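Local coordinates for pilin (Streptococcus pyogenes serotype M1, PDB 3GLE), which builds the shaft of the bacterial pilus, stacking into covalently linked fibres required for adhesion to host cells, bacterial aggregation and biofilm formation, at residues T40-P45 against T103-D108; S114-S119 against I151-S156. The protein carries 2 engineered substitutions. All blocks are in the same frame, centred on the assembly; numbering follows the deposited sequence. Where two conformers were deposited one is given.

Interaction 1 (T40-P45 against T103-D108); sequences TFKIEP and TEEKID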
loop_
_atom_site.group_PDB
_atom_site.type_symbol
_atom_site.label_atom_id
_atom_site.label_comp_id
_atom_site.label_asym_id
_atom_site.label_seq_id
_atom_site.Cartn_x
_atom_site.Cartn_y
_atom_site.Cartn_z
ATOM N N THR A 40 -6.084 -10.807 -6.786
ATOM C CA THR A 40 -6.698 -11.892 -7.551
ATOM C C THR A 40 -8.032 -11.449 -8.155
ATOM O O THR A 40 -8.800 -10.735 -7.514
ATOM C CB THR A 40 -6.864 -13.202 -6.689
ATOM O OG1 THR A 40 -7.641 -12.929 -5.522
ATOM C CG2 THR A 40 -5.531 -13.693 -6.205
ATOM N N PHE A 41 -8.299 -11.852 -9.392
ATOM C CA PHE A 41 -9.557 -11.538 -10.052
ATOM C C PHE A 41 -10.269 -12.813 -10.424
ATOM O O PHE A 41 -9.658 -13.740 -10.939
ATOM C CB PHE A 41 -9.316 -10.648 -11.280
ATOM C CG PHE A 41 -8.427 -9.489 -10.977
ATOM C CD1 PHE A 41 -8.873 -8.470 -10.152
ATOM C CD2 PHE A 41 -7.124 -9.465 -11.425
ATOM C CE1 PHE A 41 -8.056 -7.419 -9.837
ATOM C CE2 PHE A 41 -6.291 -8.411 -11.102
ATOM C CZ PHE A 41 -6.759 -7.394 -10.297
ATOM N N LYS A 42 -11.556 -12.858 -10.094
ATOM C CA LYS A 42 -12.381 -14.009 -10.348
ATOM C C LYS A 42 -13.389 -13.691 -11.428
ATOM O O LYS A 42 -14.015 -12.602 -11.429
ATOM C CB LYS A 42 -13.114 -14.437 -9.072
ATOM C CG LYS A 42 -13.990 -15.681 -9.274
ATOM C CD LYS A 42 -14.602 -16.129 -7.967
ATOM C CE LYS A 42 -15.646 -17.194 -8.207
ATOM N NZ LYS A 42 -16.309 -17.647 -6.926
ATOM N N ILE A 43 -13.528 -14.643 -12.353
ATOM C CA ILE A 43 -14.617 -14.600 -13.302
ATOM C C ILE A 43 -15.550 -15.802 -13.085
ATOM O O ILE A 43 -15.108 -16.962 -12.942
ATOM C CB ILE A 43 -14.148 -14.484 -14.757
ATOM C CG1 ILE A 43 -15.365 -14.258 -15.665
ATOM C CG2 ILE A 43 -13.441 -15.748 -15.171
ATOM C CD1 ILE A 43 -15.040 -13.709 -17.055
ATOM N N GLU A 44 -16.843 -15.515 -13.043
ATOM C CA GLU A 44 -17.814 -16.584 -12.885
ATOM C C GLU A 44 -19.055 -16.322 -13.721
ATOM O O GLU A 44 -19.324 -15.169 -14.058
ATOM C CB GLU A 44 -18.164 -16.736 -11.406
ATOM C CG GLU A 44 -18.570 -15.453 -10.735
ATOM C CD GLU A 44 -18.996 -15.654 -9.287
ATOM O OE1 GLU A 44 -18.987 -16.817 -8.798
ATOM O OE2 GLU A 44 -19.342 -14.635 -8.644
ATOM N N PRO A 45 -19.810 -17.385 -14.065
ATOM C CA PRO A 45 -21.083 -17.201 -14.776
ATOM C C PRO A 45 -22.025 -16.281 -14.004
ATOM O O PRO A 45 -22.121 -16.371 -12.774
ATOM C CB PRO A 45 -21.663 -18.616 -14.816
ATOM C CG PRO A 45 -20.459 -19.502 -14.795
ATOM C CD PRO A 45 -19.493 -18.820 -13.882
ATOM N N THR A 103 -14.826 -9.897 -10.502
ATOM C CA THR A 103 -14.580 -9.219 -9.235
ATOM C C THR A 103 -13.106 -9.374 -8.832
ATOM O O THR A 103 -12.394 -10.233 -9.353
ATOM C CB THR A 103 -15.443 -9.800 -8.100
ATOM O OG1 THR A 103 -15.392 -11.242 -8.157
ATOM C CG2 THR A 103 -16.910 -9.336 -8.226
ATOM N N GLU A 104 -12.663 -8.527 -7.912
ATOM C CA GLU A 104 -11.374 -8.687 -7.267
ATOM C C GLU A 104 -11.570 -9.354 -5.884
ATOM O O GLU A 104 -12.437 -8.957 -5.106
ATOM C CB GLU A 104 -10.687 -7.320 -7.124
ATOM C CG GLU A 104 -9.337 -7.395 -6.431
ATOM C CD GLU A 104 -8.737 -6.039 -6.130
ATOM O OE1 GLU A 104 -8.262 -5.347 -7.074
ATOM O OE2 GLU A 104 -8.721 -5.677 -4.932
ATOM N N GLU A 105 -10.762 -10.364 -5.579
ATOM C CA GLU A 105 -10.872 -11.043 -4.294
ATOM C C GLU A 105 -9.619 -10.858 -3.464
ATOM O O GLU A 105 -8.512 -11.041 -3.964
ATOM C CB GLU A 105 -11.098 -12.538 -4.492
ATOM C CG GLU A 105 -12.522 -12.931 -4.801
ATOM C CD GLU A 105 -12.849 -14.340 -4.330
ATOM O OE1 GLU A 105 -13.880 -14.889 -4.796
ATOM O OE2 GLU A 105 -12.083 -14.892 -3.492
ATOM N N LYS A 106 -9.781 -10.526 -2.189
ATOM C CA LYS A 106 -8.628 -10.526 -1.295
ATOM C C LYS A 106 -8.965 -11.017 0.114
ATOM O O LYS A 106 -9.653 -10.330 0.876
ATOM C CB LYS A 106 -7.957 -9.149 -1.260
ATOM C CG LYS A 106 -6.607 -9.130 -0.522
ATOM C CD LYS A 106 -5.624 -10.113 -1.133
ATOM C CE LYS A 106 -4.237 -9.934 -0.545
ATOM N NZ LYS A 106 -3.273 -10.931 -1.099
ATOM N N ILE A 107 -8.473 -12.206 0.451
ATOM C CA ILE A 107 -8.722 -12.805 1.765
ATOM C C ILE A 107 -8.245 -11.872 2.899
ATOM O O ILE A 107 -9.068 -11.236 3.568
ATOM C CB ILE A 107 -8.078 -14.209 1.878
ATOM C CG1 ILE A 107 -8.538 -15.127 0.725
ATOM C CG2 ILE A 107 -8.355 -14.831 3.250
ATOM C CD1 ILE A 107 -9.787 -15.976 1.009
ATOM N N ASP A 108 -6.932 -11.766 3.090
ATOM C CA ASP A 108 -6.376 -10.920 4.136
ATOM C C ASP A 108 -5.901 -9.579 3.569
ATOM O O ASP A 108 -5.010 -9.536 2.705
ATOM C CB ASP A 108 -5.245 -11.646 4.877
ATOM C CG ASP A 108 -5.750 -12.811 5.732
ATOM O OD1 ASP A 108 -6.903 -12.746 6.217
ATOM O OD2 ASP A 108 -4.987 -13.785 5.926
HETATM O O HOH W 1 -16.575 -12.799 -9.966
#
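Thr-40, Phe-41 and Lys-42 pair in antiparallel register with Glu-105, Glu-104 and Thr-103, joining strands 37-45 and 96-105 within a sheet of the all-beta domain that carries the Lys-23 cross-link site. Here a strand pairing presents a catalytic side chain: Glu-104 is the residue that promotes isopeptide formation between Lys-23 and the natural residue at position 155. Thr-40/Glu-105 and Lys-42/Thr-103 are hydrogen-bonded pairs, whereas Phe-41 and Glu-104 form the non-hydrogen-bonded pair between them, with their CA atoms 4.4 Å apart. The backbones of Lys-42 and Thr-103 bond in both directions, N to O each way, and Glu-105 N donates to Thr-40 O at 2.8 Å.

On the face bearing Phe-41 and Glu-104, the two side chains run alongside each other in the same direction. The methylenes of Glu-104 follow the ring, CB lying 3.7 Å from Phe-41 CD1, and the acid ends at the ring edge, where OE1 comes 3.5 Å from CE1. Ring and carboxylate planes are turned 54° apart. With CG anti to the backbone N and the chain extended beyond it, the carboxylate is carried past the ring to a salt bridge with Lys-23.

The other face is more polar. The aliphatic part of Lys-42 crosses the side chain of Glu-105, its CD 3.5 Å from Glu-105 OE1, while its ammonium group makes a weak salt bridge with Glu-44. A water donates to Lys-42 O and also hydrogen-bonds to Thr-103 OG1, spanning the two strands. At the end of the pairing a hydroxyl takes the place of the second backbone bond: Thr-40 OG1 sits between its own N and carbonyl carbon (chi1 57°) and donates to Glu-105 O at 2.6 Å, from a position tilted 32° out of the carbonyl plane.

Interaction 2 (S114-S119 against I151-S156); sequences SYDTTS and IQFKAS. Engineered in segment 151-156: Ala-155 (natural residue Asn).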
loop_
_atom_site.group_PDB
_atom_site.type_symbol
_atom_site.label_atom_id
_atom_site.label_comp_id
_atom_site.label_asym_id
_atom_site.label_seq_id
_atom_site.Cartn_x
_atom_site.Cartn_y
_atom_site.Cartn_z
ATOM N N SER A 114 -6.424 -0.082 -0.035
ATOM C CA SER A 114 -7.891 -0.085 -0.078
ATOM C C SER A 114 -8.351 -1.017 -1.178
ATOM O O SER A 114 -7.807 -0.976 -2.275
ATOM C CB SER A 114 -8.402 1.292 -0.427
ATOM O OG SER A 114 -8.152 1.508 -1.804
ATOM N N TYR A 115 -9.374 -1.822 -0.917
ATOM C CA TYR A 115 -9.802 -2.784 -1.923
ATOM C C TYR A 115 -11.028 -2.373 -2.700
ATOM O O TYR A 115 -12.071 -2.070 -2.120
ATOM C CB TYR A 115 -9.913 -4.193 -1.345
ATOM C CG TYR A 115 -8.531 -4.699 -0.966
ATOM C CD1 TYR A 115 -7.951 -4.338 0.262
ATOM C CD2 TYR A 115 -7.766 -5.470 -1.863
ATOM C CE1 TYR A 115 -6.678 -4.754 0.602
ATOM C CE2 TYR A 115 -6.482 -5.902 -1.518
ATOM C CZ TYR A 115 -5.958 -5.538 -0.283
ATOM O OH TYR A 115 -4.711 -5.948 0.074
ATOM N N ASP A 116 -10.846 -2.352 -4.025
ATOM C CA ASP A 116 -11.890 -2.149 -5.023
ATOM C C ASP A 116 -12.967 -3.230 -4.911
ATOM O O ASP A 116 -12.726 -4.408 -5.191
ATOM C CB ASP A 116 -11.262 -2.153 -6.427
ATOM C CG ASP A 116 -12.057 -1.338 -7.433
ATOM O OD1 ASP A 116 -13.296 -1.277 -7.306
ATOM O OD2 ASP A 116 -11.441 -0.739 -8.351
ATOM N N THR A 117 -14.157 -2.800 -4.510
ATOM C CA THR A 117 -15.335 -3.670 -4.339
ATOM C C THR A 117 -16.181 -3.822 -5.625
ATOM O O THR A 117 -17.214 -4.510 -5.649
ATOM C CB THR A 117 -16.231 -3.133 -3.197
ATOM O OG1 THR A 117 -16.502 -1.728 -3.392
ATOM C CG2 THR A 117 -15.537 -3.335 -1.843
ATOM N N THR A 118 -15.732 -3.172 -6.687
ATOM C CA THR A 118 -16.425 -3.191 -7.963
ATOM C C THR A 118 -16.762 -4.600 -8.455
ATOM O O THR A 118 -15.963 -5.515 -8.314
ATOM C CB THR A 118 -15.572 -2.471 -9.026
ATOM O OG1 THR A 118 -15.450 -1.096 -8.662
ATOM C CG2 THR A 118 -16.224 -2.555 -10.365
ATOM N N SER A 119 -17.955 -4.763 -9.009
ATOM C CA SER A 119 -18.295 -5.962 -9.769
ATOM C C SER A 119 -18.515 -5.542 -11.225
ATOM O O SER A 119 -19.290 -4.637 -11.466
ATOM C CB SER A 119 -19.579 -6.582 -9.226
ATOM O OG SER A 119 -19.681 -7.931 -9.637
ATOM N N ILE A 151 -11.671 -3.589 -18.267
ATOM C CA ILE A 151 -11.740 -4.087 -16.916
ATOM C C ILE A 151 -10.516 -3.601 -16.131
ATOM O O ILE A 151 -9.393 -4.084 -16.326
ATOM C CB ILE A 151 -11.861 -5.587 -16.873
ATOM C CG1 ILE A 151 -13.012 -6.009 -17.780
ATOM C CG2 ILE A 151 -12.081 -6.042 -15.435
ATOM C CD1 ILE A 151 -13.238 -7.419 -17.762
ATOM N N GLN A 152 -10.772 -2.619 -15.267
ATOM C CA GLN A 152 -9.744 -2.003 -14.446
ATOM C C GLN A 152 -10.176 -2.006 -12.978
ATOM O O GLN A 152 -11.329 -1.682 -12.653
ATOM C CB GLN A 152 -9.478 -0.567 -14.915
ATOM C CG GLN A 152 -8.705 -0.449 -16.222
ATOM C CD GLN A 152 -8.741 0.961 -16.822
ATOM O OE1 GLN A 152 -9.600 1.784 -16.479
ATOM N NE2 GLN A 152 -7.815 1.233 -17.735
ATOM N N PHE A 153 -9.254 -2.389 -12.105
ATOM C CA PHE A 153 -9.448 -2.311 -10.664
ATOM C C PHE A 153 -8.398 -1.349 -10.153
ATOM O O PHE A 153 -7.273 -1.371 -10.618
ATOM C CB PHE A 153 -9.327 -3.675 -9.999
ATOM C CG PHE A 153 -10.448 -4.597 -10.339
ATOM C CD1 PHE A 153 -11.659 -4.535 -9.644
ATOM C CD2 PHE A 153 -10.329 -5.493 -11.396
ATOM C CE1 PHE A 153 -12.700 -5.376 -9.969
ATOM C CE2 PHE A 153 -11.384 -6.347 -11.717
ATOM C CZ PHE A 153 -12.574 -6.280 -11.007
ATOM N N LYS A 154 -8.804 -0.463 -9.258
ATOM C CA LYS A 154 -7.908 0.534 -8.686
ATOM C C LYS A 154 -7.877 0.351 -7.171
ATOM O O LYS A 154 -8.928 0.190 -6.541
ATOM C CB LYS A 154 -8.412 1.936 -9.011
ATOM C CG LYS A 154 -7.427 3.057 -8.633
ATOM C CD LYS A 154 -7.891 4.384 -9.203
ATOM C CE LYS A 154 -9.072 4.969 -8.418
ATOM N NZ LYS A 154 -9.484 6.285 -9.006
ATOM N N ALA A 155 -6.681 0.332 -6.594
ATOM C CA ALA A 155 -6.534 0.345 -5.138
ATOM C C ALA A 155 -5.738 1.589 -4.738
ATOM O O ALA A 155 -4.808 1.973 -5.452
ATOM C CB ALA A 155 -5.803 -0.895 -4.696
ATOM N N SER A 156 -6.096 2.235 -3.626
ATOM C CA SER A 156 -5.223 3.288 -3.081
ATOM C C SER A 156 -4.199 2.669 -2.134
ATOM O O SER A 156 -4.500 1.731 -1.401
ATOM C CB SER A 156 -6.004 4.431 -2.433
ATOM O OG SER A 156 -7.073 3.915 -1.655
#
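Asp-116, its CG anti to the backbone N (chi1 -153°), sends its carboxylate from the 114-119 loop across to strand 151-169, where it reaches both the backbone of Lys-154 and the ring of Phe-153. OD2 uses its anti lone pair to accept from Lys-154 N at 2.8 Å, in a nearly straight bond (172°). The other oxygen turns back to its own loop: OD1 accepts from Thr-118 N, closing an Asx turn, and from Thr-118 OG1 at 2.6 Å, the hydroxyl on the syn side and the amide on the anti side, each somewhat out of the carboxylate plane. The phenyl group of Phe-153 offers its edge to the loop, CD1 being 3.9 Å from Asp-116 CG and CE1 3.7 Å from Thr-118 O, which lies in the ring plane.

Farther along, Ser-114 and Ser-156 meet hydroxyl to hydroxyl, their OG atoms 2.6 Å apart, while Ser-114 N donates to Ser-156 O. Between these two attachments lies Ala-155, engineered at the cross-linking position, its CB 3.1 Å from Ser-114 O. Three donors would probably favour the ionised form of Asp-116, though Lys-154 O, 3.2 Å from OD2, would work against it; either way, the bonds tie loop to strand.

How the interactions relate
Interactions 1 and 2, with centres about 11 Å apart, meet around the cross-link site: interaction 1 supplies Glu-104, and interaction 2 holds position 155, alanine here with the link unformed, beside Lys-23. The aromatic rings of Phe-41 and Phe-153 join them, nearly parallel at about 15°, with CE1 of the first 3.4 Å from CD2 of the second. Phe-153 also packs on Glu-104, so the catalytic acid lies among aromatic side chains from both contacts. Tyr-115, from the 114-119 loop, adds another wall: its CD2 is 3.2 Å from Glu-104 OE2, and its ring packs on Lys-106. Such an aromatic setting around acid and lysine agrees with the way self-forming isopeptide bonds arise in pilin domains.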